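Local coordinates for protein ECF RNA polymerase sigma factor SigK (Mycobacterium tuberculosis, PDB 4NQW) that probably directs RNA polymerase to specific promoters as an extracytoplasmic-function sigma factor, held inactive by an anti-sigma factor until regulated proteolysis releases it, at residues Thr72-Leu77 against His102-Asp107; Leu57-Leu62 against Gly66-Thr71; Leu170-Val175 against Ala181-Ile186. All blocks are in the same frame, centred on the assembly; numbering follows the deposited sequence.

Contact 1 of 3, residues Thr72-Leu77 against His102-Asp107; sequences TQEIYL and HRRAVD. With CD (cadmium ion), chain L; CD (cadmium ion), chain C.
Arg104 and Glu74 supply the polar link between these two helices, an example of how a long basic side chain can bridge neighbouring helices near the surface of a bundle. Arg104 NH1 donates to Glu74 OE1 over 3.2 Å in a salt bridge with an N-H...O angle of 154°. The pairing is not a coplanar fork: the oxygen lies close to the guanidinium plane, but the donor reaches it from above the carboxylate, and the two flat groups stand 76° apart. Glu78 OE2, one helical turn further on, takes the second terminal nitrogen, NH2, so two carboxylates of one helix restrain the rotation of the guanidinium. Glu74 O lies over one face of that group, 4.1 Å from its plane.

Apolar packing comes from the stem of the same arginine. Its chain bends at chi3 (-76°), and CD of Arg104 rests 3.7 Å from CG1 of Ile75 as the two side chains run past each other in opposite directions. CB of Glu74 adds a further touch, 3.7 Å from Arg104 CD.

Metal binding belongs to Asp107 alone among the residues of 72-77 and 102-107. Its OD1 and OD2 each bind a different cadmium ion, both at 2.4 Å, and the ion on OD2 is shared with an acidic side chain of another protein chain.

Both segments belong to sigma-70 domain 2, where helix 65-82 packs beside helix 93-111. Ile75 is buried where these two meet helix 42-62, touching Val54 and Val58 there and Leu97 and Ala101 on helix 93-111.

Contact 2 of 3, residues Leu57-Leu62 against Gly66-Thr71; sequences LVMRVL and GYSEET. With CD (cadmium ion), chain E.
Val58 places CG1 against Ser68 by turning that methyl anti to its own nitrogen (chi1 172°), while in Leu62, with CG anti to the carbonyl carbon (chi1 -52°) and chi2 extended, CD1 is carried out to Thr71. Ser68 lies where the backbones come closest, its CA 5.5 Å from Met59 CA. Val58 CG1 lies 3.5 Å from Ser68 CA, and Met59 SD comes within 3.4 Å of Ser68 OG. The serine hydroxyl is hydrogen-bonded to Asp64 O between the helices.

Leu62 and Thr71 meet tip to tip, with CD1 of Leu62 3.4 Å from OG1 of Thr71. That hydroxyl is turned back onto its own helix, donating to Tyr67 O over 2.7 Å. Tyr67 O thus accepts twice, from Thr71 OG1 and Thr71 N on opposite faces of its plane. Glu69, whose CB points away from 57-62, chelates a cadmium ion through both carboxylate oxygens; two waters and a polar side chain of another protein chain also bind it.

The short segments cross at 135°, 9.0 Å apart at their axes. Two consecutive helices of the all-helical sigma-70 domain 2 thus run obliquely antiparallel, and 66-71 holds the first half of its RpoC-contacting motif, Glu70 and Thr71.

Contact 3 of 3, residues Leu170-Val175 against Ala181-Ile186; sequences LTYVEV and ANLSTI
Val175 and Ile186 make the tightest apolar touch between these segments: CG1 of Val175 lies 3.7 Å from CG2 of Ile186, where the two side chains cross obliquely. The same methyl, anti to the backbone nitrogen of Ile186, also lies 3.8 Å from Tyr172 O, so it fits against both backbone and side chain. Further along, a chi1 of 80° swings the ring of Tyr172 round until the edge at CE2 meets CB of Leu183 at 4.2 Å, the two side chains standing roughly perpendicular. Leu183 then stretches CD2 to within 4.1 Å of Val173 CA.

These contacts hold together helix 172-178 and the start of helix 183-201, the two helices of a helix-turn-helix in sigma-70 domain 4, a motif expected by similarity to bind DNA. Helix 183-201 would then be the probable recognition helix.

Polar interactions are local or external. Thr171 and Glu174 form a capping box at the start of helix 172-178: Glu174 N donates to Thr171 OG1 over 3.2 Å, and Thr171 N returns a bond to Glu174 OE1 over 3.1 Å. The hydroxyl of Tyr172 is hydrogen-bonded to an acidic side chain of another protein chain.

How the contacts relate
Contacts 1 and 2 are parts of one helical bundle: their centres lie 8 Å apart and both use helix 65-82, which packs against both helix 42-62 and helix 93-111. They touch directly, Ile75 CD1 lying 3.7 Å from Val58 CG2. The RpoC-binding motif is divided between them, Glu70 and Thr71 falling in contact 2 and Thr72 and Gln73 in contact 1. Asp107 of contact 1 holds two cadmium ions and Glu69 of contact 2 another; contact 3 binds none. Contact 3 belongs to the other sigma-70 domain, its centre about 25 Å from that of contact 1 and 26 Å from that of contact 2; its nearest atoms are about 6 Å from contact 1 and 8 Å from contact 2.

Contact 1 of 3, residues Thr72-Leu77 against His102-Asp107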
ATOM      1  N   THR A  72      -0.147   0.571  13.778  1.00 17.51           N
ATOM      2  CA  THR A  72       0.687   1.706  13.374  1.00 18.75           C
ATOM      3  C   THR A  72       2.065   1.663  14.046  1.00 19.87           C
ATOM      4  O   THR A  72       3.071   1.970  13.409  1.00 20.88           O
ATOM      5  CB  THR A  72      -0.013   3.054  13.660  1.00 19.70           C
ATOM      6  OG1 THR A  72      -1.233   3.125  12.911  1.00 19.34           O
ATOM      7  CG2 THR A  72       0.871   4.232  13.267  1.00 20.57           C
ATOM      8  N   GLN A  73       2.104   1.272  15.320  1.00 21.58           N
ATOM      9  CA  GLN A  73       3.368   1.079  16.038  1.00 24.50           C
ATOM     10  C   GLN A  73       4.222   0.001  15.387  1.00 25.71           C
ATOM     11  O   GLN A  73       5.420   0.192  15.179  1.00 25.38           O
ATOM     12  CB  GLN A  73       3.122   0.671  17.490  1.00 26.53           C
ATOM     13  CG  GLN A  73       2.658   1.789  18.397  1.00 28.53           C
ATOM     14  CD  GLN A  73       2.515   1.321  19.833  1.00 30.56           C
ATOM     15  OE1 GLN A  73       1.804   0.355  20.113  1.00 32.87           O
ATOM     16  NE2 GLN A  73       3.195   1.996  20.748  1.00 30.25           N
ATOM     17  N   GLU A  74       3.600  -1.139  15.094  1.00 27.97           N
ATOM     18  CA  GLU A  74       4.288  -2.245  14.433  1.00 30.40           C
ATOM     19  C   GLU A  74       4.888  -1.789  13.107  1.00 25.98           C
ATOM     20  O   GLU A  74       6.004  -2.172  12.764  1.00 24.70           O
ATOM     21  CB  GLU A  74       3.332  -3.417  14.195  1.00 35.92           C
ATOM     22  CG  GLU A  74       2.935  -4.174  15.454  1.00 41.43           C
ATOM     23  CD  GLU A  74       1.897  -5.259  15.199  1.00 46.82           C
ATOM     24  OE1 GLU A  74       1.536  -5.501  14.026  1.00 47.23           O
ATOM     25  OE2 GLU A  74       1.438  -5.875  16.184  1.00 47.17           O
ATOM     26  N   ILE A  75       4.141  -0.959  12.378  1.00 23.01           N
ATOM     27  CA  ILE A  75       4.572  -0.460  11.070  1.00 21.02           C
ATOM     28  C   ILE A  75       5.842   0.377  11.194  1.00 21.07           C
ATOM     29  O   ILE A  75       6.812   0.135  10.483  1.00 21.37           O
ATOM     30  CB  ILE A  75       3.458   0.354  10.373  1.00 20.07           C
ATOM     31  CG1 ILE A  75       2.301  -0.574   9.989  1.00 17.35           C
ATOM     32  CG2 ILE A  75       3.986   1.035   9.118  1.00 21.94           C
ATOM     33  CD1 ILE A  75       0.982   0.123   9.721  1.00 15.07           C
ATOM     34  N   TYR A  76       5.843   1.344  12.106  1.00 21.89           N
ATOM     35  CA  TYR A  76       7.014   2.208  12.299  1.00 22.11           C
ATOM     36  C   TYR A  76       8.181   1.502  12.995  1.00 23.70           C
ATOM     37  O   TYR A  76       9.331   1.923  12.843  1.00 23.92           O
ATOM     38  CB  TYR A  76       6.630   3.501  13.023  1.00 20.32           C
ATOM     39  CG  TYR A  76       5.887   4.452  12.116  1.00 19.93           C
ATOM     40  CD1 TYR A  76       4.507   4.603  12.206  1.00 20.60           C
ATOM     41  CD2 TYR A  76       6.563   5.174  11.141  1.00 19.59           C
ATOM     42  CE1 TYR A  76       3.823   5.462  11.360  1.00 20.87           C
ATOM     43  CE2 TYR A  76       5.890   6.033  10.290  1.00 19.88           C
ATOM     44  CZ  TYR A  76       4.522   6.175  10.404  1.00 20.49           C
ATOM     45  OH  TYR A  76       3.856   7.033   9.562  1.00 20.32           O
ATOM     46  N   LEU A  77       7.900   0.431  13.735  1.00 25.03           N
ATOM     47  CA  LEU A  77       8.970  -0.431  14.249  1.00 26.86           C
ATOM     48  C   LEU A  77       9.647  -1.147  13.077  1.00 26.71           C
ATOM     49  O   LEU A  77      10.870  -1.236  13.035  1.00 25.84           O
ATOM     50  CB  LEU A  77       8.438  -1.440  15.280  1.00 27.73           C
ATOM     51  CG  LEU A  77       9.425  -2.235  16.158  1.00 28.83           C
ATOM     52  CD1 LEU A  77      10.180  -3.309  15.380  1.00 28.01           C
ATOM     53  CD2 LEU A  77      10.406  -1.328  16.890  1.00 31.03           C
ATOM     54  N   HIS A 102      -0.234  -1.129   4.499  1.00 20.19           N
ATOM     55  CA  HIS A 102      -1.404  -1.782   3.933  1.00 18.56           C
ATOM     56  C   HIS A 102      -1.324  -3.295   4.072  1.00 16.73           C
ATOM     57  O   HIS A 102      -2.307  -3.951   4.419  1.00 15.05           O
ATOM     58  CB  HIS A 102      -1.544  -1.432   2.458  1.00 19.36           C
ATOM     59  CG  HIS A 102      -2.802  -1.949   1.847  1.00 20.25           C
ATOM     60  ND1 HIS A 102      -4.009  -1.306   1.992  1.00 21.82           N
ATOM     61  CD2 HIS A 102      -3.052  -3.061   1.117  1.00 19.79           C
ATOM     62  CE1 HIS A 102      -4.946  -1.993   1.368  1.00 21.23           C
ATOM     63  NE2 HIS A 102      -4.393  -3.062   0.827  1.00 20.13           N
ATOM     64  N   ARG A 103      -0.150  -3.843   3.779  1.00 16.32           N
ATOM     65  CA  ARG A 103       0.081  -5.278   3.896  1.00 17.26           C
ATOM     66  C   ARG A 103      -0.197  -5.752   5.320  1.00 16.79           C
ATOM     67  O   ARG A 103      -0.789  -6.814   5.516  1.00 18.57           O
ATOM     68  CB  ARG A 103       1.520  -5.615   3.497  1.00 18.22           C
ATOM     69  CG  ARG A 103       1.882  -7.089   3.612  1.00 19.99           C
ATOM     70  CD  ARG A 103       3.380  -7.297   3.479  1.00 22.02           C
ATOM     71  NE  ARG A 103       3.775  -8.661   3.835  1.00 26.23           N
ATOM     72  CZ  ARG A 103       4.094  -9.621   2.968  1.00 31.96           C
ATOM     73  NH1 ARG A 103       4.090  -9.393   1.659  1.00 36.29           N
ATOM     74  NH2 ARG A 103       4.435 -10.823   3.415  1.00 35.09           N
ATOM     75  N   ARG A 104       0.222  -4.956   6.303  1.00 14.15           N
ATOM     76  CA  ARG A 104       0.057  -5.308   7.712  1.00 14.32           C
ATOM     77  C   ARG A 104      -1.401  -5.210   8.157  1.00 15.11           C
ATOM     78  O   ARG A 104      -1.895  -6.084   8.865  1.00 14.96           O
ATOM     79  CB  ARG A 104       0.943  -4.417   8.591  1.00 15.78           C
ATOM     80  CG  ARG A 104       1.128  -4.930  10.009  1.00 17.58           C
ATOM     81  CD  ARG A 104       2.221  -4.161  10.732  1.00 20.19           C
ATOM     82  NE  ARG A 104       3.564  -4.560  10.303  1.00 21.99           N
ATOM     83  CZ  ARG A 104       4.324  -5.477  10.904  1.00 22.78           C
ATOM     84  NH1 ARG A 104       3.898  -6.129  11.980  1.00 22.85           N
ATOM     85  NH2 ARG A 104       5.530  -5.750  10.421  1.00 23.91           N
ATOM     86  N   ALA A 105      -2.085  -4.145   7.737  1.00 15.92           N
ATOM     87  CA  ALA A 105      -3.497  -3.948   8.071  1.00 15.92           C
ATOM     88  C   ALA A 105      -4.393  -5.016   7.440  1.00 17.85           C
ATOM     89  O   ALA A 105      -5.263  -5.580   8.108  1.00 17.66           O
ATOM     90  CB  ALA A 105      -3.951  -2.565   7.639  1.00 13.68           C
ATOM     91  N   VAL A 106      -4.180  -5.283   6.152  1.00 19.90           N
ATOM     92  CA  VAL A 106      -4.949  -6.297   5.428  1.00 21.60           C
ATOM     93  C   VAL A 106      -4.734  -7.677   6.048  1.00 22.76           C
ATOM     94  O   VAL A 106      -5.686  -8.434   6.240  1.00 22.63           O
ATOM     95  CB  VAL A 106      -4.583  -6.309   3.923  1.00 20.84           C
ATOM     96  CG1 VAL A 106      -4.955  -7.631   3.261  1.00 20.30           C
ATOM     97  CG2 VAL A 106      -5.260  -5.143   3.212  1.00 20.18           C
ATOM     98  N   ASP A 107      -3.481  -7.992   6.357  1.00 24.94           N
ATOM     99  CA  ASP A 107      -3.148  -9.225   7.066  1.00 27.81           C
ATOM    100  C   ASP A 107      -3.947  -9.359   8.367  1.00 29.39           C
ATOM    101  O   ASP A 107      -4.464 -10.433   8.679  1.00 28.97           O
ATOM    102  CB  ASP A 107      -1.647  -9.271   7.359  1.00 29.74           C
ATOM    103  CG  ASP A 107      -1.280 -10.352   8.351  1.00 32.16           C
ATOM    104  OD1 ASP A 107      -1.362 -10.095   9.573  1.00 35.45           O
ATOM    105  OD2 ASP A 107      -0.899 -11.454   7.907  1.00 32.40           O
TER
HETATM  106 CD    CD L 102      -0.828 -12.601   5.785  0.60 47.59          CD
HETATM  107 CD    CD C 201      -1.232 -12.096  10.967  1.00 46.88          CD
HETATM  108  O   HOH W   1      -2.720 -10.648  12.730  1.00 23.66           O

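Contact 2 of 3, residues Leu57-Leu62 against Gly66-Thr71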
ATOM      1  N   LEU A  57      -4.982   5.185   6.903  1.00 15.74           N
ATOM      2  CA  LEU A  57      -5.153   3.987   6.088  1.00 16.76           C
ATOM      3  C   LEU A  57      -5.499   2.795   6.972  1.00 16.81           C
ATOM      4  O   LEU A  57      -6.446   2.063   6.692  1.00 16.64           O
ATOM      5  CB  LEU A  57      -3.893   3.680   5.269  1.00 17.50           C
ATOM      6  CG  LEU A  57      -3.939   2.373   4.465  1.00 19.01           C
ATOM      7  CD1 LEU A  57      -5.144   2.330   3.534  1.00 19.56           C
ATOM      8  CD2 LEU A  57      -2.656   2.187   3.676  1.00 20.37           C
ATOM      9  N   VAL A  58      -4.727   2.614   8.040  1.00 16.14           N
ATOM     10  CA  VAL A  58      -4.956   1.522   8.982  1.00 16.04           C
ATOM     11  C   VAL A  58      -6.360   1.620   9.589  1.00 15.89           C
ATOM     12  O   VAL A  58      -7.100   0.634   9.602  1.00 15.42           O
ATOM     13  CB  VAL A  58      -3.877   1.493  10.083  1.00 15.82           C
ATOM     14  CG1 VAL A  58      -4.232   0.490  11.169  1.00 18.27           C
ATOM     15  CG2 VAL A  58      -2.522   1.144   9.482  1.00 14.03           C
ATOM     16  N   MET A  59      -6.721   2.808  10.077  1.00 16.81           N
ATOM     17  CA  MET A  59      -8.082   3.062  10.570  1.00 19.68           C
ATOM     18  C   MET A  59      -9.136   2.636   9.552  1.00 19.70           C
ATOM     19  O   MET A  59     -10.105   1.966   9.898  1.00 21.14           O
ATOM     20  CB  MET A  59      -8.291   4.548  10.916  1.00 22.73           C
ATOM     21  CG  MET A  59      -8.156   4.892  12.394  1.00 26.11           C
ATOM     22  SD  MET A  59      -9.176   3.886  13.498  1.00 32.46           S
ATOM     23  CE  MET A  59     -10.798   4.030  12.751  1.00 35.02           C
ATOM     24  N   ARG A  60      -8.936   3.032   8.300  1.00 19.79           N
ATOM     25  CA  ARG A  60      -9.864   2.704   7.226  1.00 20.99           C
ATOM     26  C   ARG A  60     -10.060   1.196   7.068  1.00 21.29           C
ATOM     27  O   ARG A  60     -11.189   0.731   6.901  1.00 20.97           O
ATOM     28  CB  ARG A  60      -9.378   3.317   5.904  1.00 24.00           C
ATOM     29  CG  ARG A  60     -10.259   3.031   4.698  1.00 26.99           C
ATOM     30  CD  ARG A  60     -11.661   3.598   4.863  1.00 31.99           C
ATOM     31  NE  ARG A  60     -12.678   2.612   4.488  1.00 36.38           N
ATOM     32  CZ  ARG A  60     -13.300   2.548   3.311  1.00 38.42           C
ATOM     33  NH1 ARG A  60     -13.042   3.424   2.340  1.00 39.87           N
ATOM     34  NH2 ARG A  60     -14.201   1.593   3.103  1.00 38.92           N
ATOM     35  N   VAL A  61      -8.964   0.441   7.130  1.00 21.47           N
ATOM     36  CA  VAL A  61      -8.999  -1.009   6.919  1.00 21.42           C
ATOM     37  C   VAL A  61      -9.536  -1.750   8.145  1.00 21.41           C
ATOM     38  O   VAL A  61     -10.422  -2.594   8.021  1.00 20.83           O
ATOM     39  CB  VAL A  61      -7.603  -1.562   6.547  1.00 21.43           C
ATOM     40  CG1 VAL A  61      -7.630  -3.080   6.424  1.00 22.44           C
ATOM     41  CG2 VAL A  61      -7.116  -0.945   5.244  1.00 20.52           C
ATOM     42  N   LEU A  62      -9.003  -1.429   9.320  1.00 21.76           N
ATOM     43  CA  LEU A  62      -9.356  -2.137  10.556  1.00 22.63           C
ATOM     44  C   LEU A  62     -10.629  -1.611  11.226  1.00 25.61           C
ATOM     45  O   LEU A  62     -11.394  -2.393  11.792  1.00 27.42           O
ATOM     46  CB  LEU A  62      -8.193  -2.076  11.552  1.00 22.21           C
ATOM     47  CG  LEU A  62      -6.818  -2.509  11.035  1.00 20.35           C
ATOM     48  CD1 LEU A  62      -5.794  -2.455  12.157  1.00 20.83           C
ATOM     49  CD2 LEU A  62      -6.860  -3.902  10.426  1.00 18.11           C
ATOM     50  N   GLY A  66      -8.137   1.078  18.849  1.00 23.45           N
ATOM     51  CA  GLY A  66      -7.148   0.334  19.630  1.00 23.94           C
ATOM     52  C   GLY A  66      -6.161  -0.449  18.785  1.00 22.40           C
ATOM     53  O   GLY A  66      -4.950  -0.273  18.912  1.00 21.95           O
ATOM     54  N   TYR A  67      -6.677  -1.316  17.918  1.00 20.86           N
ATOM     55  CA  TYR A  67      -5.823  -2.125  17.050  1.00 21.54           C
ATOM     56  C   TYR A  67      -5.132  -1.289  15.967  1.00 19.69           C
ATOM     57  O   TYR A  67      -4.026  -1.629  15.545  1.00 18.83           O
ATOM     58  CB  TYR A  67      -6.611  -3.288  16.432  1.00 24.10           C
ATOM     59  CG  TYR A  67      -6.988  -4.345  17.448  1.00 26.37           C
ATOM     60  CD1 TYR A  67      -6.027  -5.200  17.982  1.00 27.55           C
ATOM     61  CD2 TYR A  67      -8.301  -4.480  17.890  1.00 28.18           C
ATOM     62  CE1 TYR A  67      -6.363  -6.163  18.922  1.00 28.30           C
ATOM     63  CE2 TYR A  67      -8.646  -5.440  18.829  1.00 28.19           C
ATOM     64  CZ  TYR A  67      -7.675  -6.278  19.341  1.00 28.41           C
ATOM     65  OH  TYR A  67      -8.015  -7.232  20.273  1.00 29.73           O
ATOM     66  N   SER A  68      -5.768  -0.199  15.534  1.00 18.14           N
ATOM     67  CA  SER A  68      -5.150   0.713  14.564  1.00 19.53           C
ATOM     68  C   SER A  68      -3.910   1.402  15.138  1.00 20.37           C
ATOM     69  O   SER A  68      -2.926   1.616  14.427  1.00 19.76           O
ATOM     70  CB  SER A  68      -6.150   1.764  14.075  1.00 19.33           C
ATOM     71  OG  SER A  68      -7.153   1.174  13.268  1.00 18.65           O
ATOM     72  N   GLU A  69      -3.968   1.748  16.422  1.00 20.95           N
ATOM     73  CA  GLU A  69      -2.815   2.302  17.125  1.00 22.56           C
ATOM     74  C   GLU A  69      -1.682   1.279  17.211  1.00 21.91           C
ATOM     75  O   GLU A  69      -0.539   1.581  16.875  1.00 20.74           O
ATOM     76  CB  GLU A  69      -3.212   2.771  18.529  1.00 24.50           C
ATOM     77  CG  GLU A  69      -4.091   4.011  18.537  1.00 26.62           C
ATOM     78  CD  GLU A  69      -4.576   4.401  19.926  1.00 29.71           C
ATOM     79  OE1 GLU A  69      -4.152   3.778  20.924  1.00 29.52           O
ATOM     80  OE2 GLU A  69      -5.391   5.343  20.025  1.00 32.20           O
ATOM     81  N   GLU A  70      -2.008   0.067  17.648  1.00 22.64           N
ATOM     82  CA  GLU A  70      -1.005  -0.995  17.785  1.00 24.88           C
ATOM     83  C   GLU A  70      -0.378  -1.385  16.446  1.00 22.10           C
ATOM     84  O   GLU A  70       0.828  -1.607  16.364  1.00 21.05           O
ATOM     85  CB  GLU A  70      -1.612  -2.225  18.458  1.00 28.60           C
ATOM     86  CG  GLU A  70      -2.001  -1.985  19.908  1.00 31.68           C
ATOM     87  CD  GLU A  70      -2.498  -3.234  20.608  1.00 33.94           C
ATOM     88  OE1 GLU A  70      -2.618  -4.293  19.955  1.00 34.79           O
ATOM     89  OE2 GLU A  70      -2.768  -3.153  21.822  1.00 34.84           O
ATOM     90  N   THR A  71      -1.201  -1.470  15.405  1.00 19.89           N
ATOM     91  CA  THR A  71      -0.718  -1.784  14.061  1.00 18.94           C
ATOM     92  C   THR A  71       0.217  -0.689  13.544  1.00 18.58           C
ATOM     93  O   THR A  71       1.251  -0.987  12.951  1.00 17.91           O
ATOM     94  CB  THR A  71      -1.889  -1.971  13.079  1.00 19.12           C
ATOM     95  OG1 THR A  71      -2.791  -2.958  13.593  1.00 18.27           O
ATOM     96  CG2 THR A  71      -1.394  -2.404  11.703  1.00 19.61           C
TER
HETATM   97 CD    CD E 203      -5.286   5.860  22.393  1.00 29.34          CD
HETATM   98  O   HOH W   2      -7.665   6.558  21.830  1.00 38.81           O
HETATM   99  O   HOH W   3      -5.785   8.471  22.742  1.00 29.13           O

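Contact 3 of 3, residues Leu170-Val175 against Ala181-Ile186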
ATOM      1  N   LEU A 170     -10.000  -7.950   0.444  1.00 24.60           N
ATOM      2  CA  LEU A 170     -10.295  -9.166  -0.314  1.00 25.46           C
ATOM      3  C   LEU A 170      -9.214  -9.439  -1.358  1.00 24.79           C
ATOM      4  O   LEU A 170      -8.646  -8.510  -1.934  1.00 25.97           O
ATOM      5  CB  LEU A 170     -11.659  -9.071  -1.010  1.00 27.51           C
ATOM      6  CG  LEU A 170     -12.909  -9.325  -0.161  1.00 29.25           C
ATOM      7  CD1 LEU A 170     -13.135  -8.217   0.854  1.00 29.58           C
ATOM      8  CD2 LEU A 170     -14.128  -9.469  -1.059  1.00 31.79           C
ATOM      9  N   THR A 171      -8.941 -10.718  -1.597  1.00 22.62           N
ATOM     10  CA  THR A 171      -8.045 -11.124  -2.679  1.00 21.29           C
ATOM     11  C   THR A 171      -8.822 -11.049  -3.990  1.00 21.17           C
ATOM     12  O   THR A 171     -10.050 -11.092  -3.982  1.00 21.06           O
ATOM     13  CB  THR A 171      -7.518 -12.564  -2.493  1.00 20.28           C
ATOM     14  OG1 THR A 171      -8.593 -13.495  -2.648  1.00 21.04           O
ATOM     15  CG2 THR A 171      -6.882 -12.750  -1.117  1.00 18.11           C
ATOM     16  N   TYR A 172      -8.118 -10.945  -5.114  1.00 20.90           N
ATOM     17  CA  TYR A 172      -8.790 -10.835  -6.415  1.00 19.52           C
ATOM     18  C   TYR A 172      -9.661 -12.058  -6.716  1.00 19.06           C
ATOM     19  O   TYR A 172     -10.677 -11.946  -7.398  1.00 18.36           O
ATOM     20  CB  TYR A 172      -7.785 -10.581  -7.547  1.00 18.06           C
ATOM     21  CG  TYR A 172      -7.053 -11.803  -8.047  1.00 18.07           C
ATOM     22  CD1 TYR A 172      -5.927 -12.284  -7.388  1.00 18.25           C
ATOM     23  CD2 TYR A 172      -7.475 -12.470  -9.193  1.00 18.68           C
ATOM     24  CE1 TYR A 172      -5.249 -13.397  -7.848  1.00 18.44           C
ATOM     25  CE2 TYR A 172      -6.801 -13.587  -9.660  1.00 19.88           C
ATOM     26  CZ  TYR A 172      -5.688 -14.045  -8.985  1.00 19.51           C
ATOM     27  OH  TYR A 172      -5.015 -15.154  -9.443  1.00 20.07           O
ATOM     28  N   VAL A 173      -9.259 -13.214  -6.194  1.00 19.40           N
ATOM     29  CA  VAL A 173     -10.058 -14.434  -6.283  1.00 19.47           C
ATOM     30  C   VAL A 173     -11.371 -14.248  -5.523  1.00 20.74           C
ATOM     31  O   VAL A 173     -12.447 -14.536  -6.052  1.00 23.29           O
ATOM     32  CB  VAL A 173      -9.306 -15.654  -5.698  1.00 18.87           C
ATOM     33  CG1 VAL A 173     -10.183 -16.900  -5.723  1.00 18.40           C
ATOM     34  CG2 VAL A 173      -8.015 -15.911  -6.467  1.00 18.33           C
ATOM     35  N   GLU A 174     -11.271 -13.770  -4.285  1.00 19.97           N
ATOM     36  CA  GLU A 174     -12.447 -13.498  -3.454  1.00 21.08           C
ATOM     37  C   GLU A 174     -13.383 -12.462  -4.082  1.00 20.64           C
ATOM     38  O   GLU A 174     -14.599 -12.542  -3.914  1.00 20.14           O
ATOM     39  CB  GLU A 174     -12.031 -13.036  -2.051  1.00 22.89           C
ATOM     40  CG  GLU A 174     -11.458 -14.140  -1.176  1.00 26.19           C
ATOM     41  CD  GLU A 174     -11.115 -13.662   0.225  1.00 29.08           C
ATOM     42  OE1 GLU A 174     -10.483 -12.590   0.360  1.00 28.40           O
ATOM     43  OE2 GLU A 174     -11.473 -14.361   1.197  1.00 31.54           O
ATOM     44  N   VAL A 175     -12.815 -11.493  -4.799  1.00 21.00           N
ATOM     45  CA  VAL A 175     -13.613 -10.496  -5.519  1.00 21.48           C
ATOM     46  C   VAL A 175     -14.346 -11.136  -6.701  1.00 22.74           C
ATOM     47  O   VAL A 175     -15.510 -10.828  -6.948  1.00 23.64           O
ATOM     48  CB  VAL A 175     -12.746  -9.310  -6.004  1.00 19.85           C
ATOM     49  CG1 VAL A 175     -13.536  -8.384  -6.921  1.00 18.04           C
ATOM     50  CG2 VAL A 175     -12.209  -8.530  -4.816  1.00 19.42           C
ATOM     51  N   ALA A 181     -17.855 -13.161 -11.410  1.00 30.48           N
ATOM     52  CA  ALA A 181     -17.066 -12.884 -12.612  1.00 29.26           C
ATOM     53  C   ALA A 181     -15.844 -13.800 -12.684  1.00 30.24           C
ATOM     54  O   ALA A 181     -15.525 -14.497 -11.721  1.00 31.90           O
ATOM     55  CB  ALA A 181     -16.642 -11.424 -12.631  1.00 26.64           C
ATOM     56  N   ASN A 182     -15.172 -13.798 -13.834  1.00 30.46           N
ATOM     57  CA  ASN A 182     -13.957 -14.598 -14.035  1.00 29.93           C
ATOM     58  C   ASN A 182     -12.721 -13.916 -13.459  1.00 26.50           C
ATOM     59  O   ASN A 182     -12.721 -12.707 -13.235  1.00 25.41           O
ATOM     60  CB  ASN A 182     -13.727 -14.879 -15.528  1.00 33.84           C
ATOM     61  CG  ASN A 182     -14.446 -16.126 -16.013  1.00 37.09           C
ATOM     62  OD1 ASN A 182     -15.183 -16.082 -16.996  1.00 39.08           O
ATOM     63  ND2 ASN A 182     -14.220 -17.250 -15.334  1.00 40.82           N
ATOM     64  N   LEU A 183     -11.671 -14.704 -13.229  1.00 24.98           N
ATOM     65  CA  LEU A 183     -10.404 -14.181 -12.706  1.00 24.78           C
ATOM     66  C   LEU A 183      -9.780 -13.205 -13.696  1.00 24.43           C
ATOM     67  O   LEU A 183      -9.268 -12.156 -13.306  1.00 24.06           O
ATOM     68  CB  LEU A 183      -9.416 -15.317 -12.412  1.00 24.05           C
ATOM     69  CG  LEU A 183      -9.829 -16.399 -11.407  1.00 24.07           C
ATOM     70  CD1 LEU A 183      -8.663 -17.342 -11.143  1.00 23.57           C
ATOM     71  CD2 LEU A 183     -10.320 -15.796 -10.100  1.00 22.94           C
ATOM     72  N   SER A 184      -9.831 -13.564 -14.975  1.00 25.19           N
ATOM     73  CA  SER A 184      -9.375 -12.693 -16.053  1.00 28.31           C
ATOM     74  C   SER A 184     -10.056 -11.330 -15.992  1.00 28.00           C
ATOM     75  O   SER A 184      -9.411 -10.295 -16.161  1.00 26.07           O
ATOM     76  CB  SER A 184      -9.661 -13.342 -17.409  1.00 31.93           C
ATOM     77  OG  SER A 184      -9.372 -12.454 -18.476  1.00 35.37           O
ATOM     78  N   THR A 185     -11.363 -11.343 -15.744  1.00 28.18           N
ATOM     79  CA  THR A 185     -12.168 -10.125 -15.741  1.00 25.83           C
ATOM     80  C   THR A 185     -11.796  -9.204 -14.584  1.00 21.70           C
ATOM     81  O   THR A 185     -11.640  -8.004 -14.784  1.00 21.55           O
ATOM     82  CB  THR A 185     -13.675 -10.449 -15.681  1.00 27.54           C
ATOM     83  OG1 THR A 185     -14.000 -11.404 -16.701  1.00 26.64           O
ATOM     84  CG2 THR A 185     -14.514  -9.189 -15.887  1.00 28.58           C
ATOM     85  N   ILE A 186     -11.647  -9.762 -13.385  1.00 19.08           N
ATOM     86  CA  ILE A 186     -11.320  -8.955 -12.204  1.00 18.76           C
ATOM     87  C   ILE A 186      -9.892  -8.417 -12.280  1.00 18.83           C
ATOM     88  O   ILE A 186      -9.631  -7.289 -11.867  1.00 18.93           O
ATOM     89  CB  ILE A 186     -11.518  -9.747 -10.892  1.00 18.52           C
ATOM     90  CG1 ILE A 186     -12.985 -10.168 -10.732  1.00 21.29           C
ATOM     91  CG2 ILE A 186     -11.076  -8.933  -9.680  1.00 14.89           C
ATOM     92  CD1 ILE A 186     -13.991  -9.033 -10.742  1.00 21.61           C
TER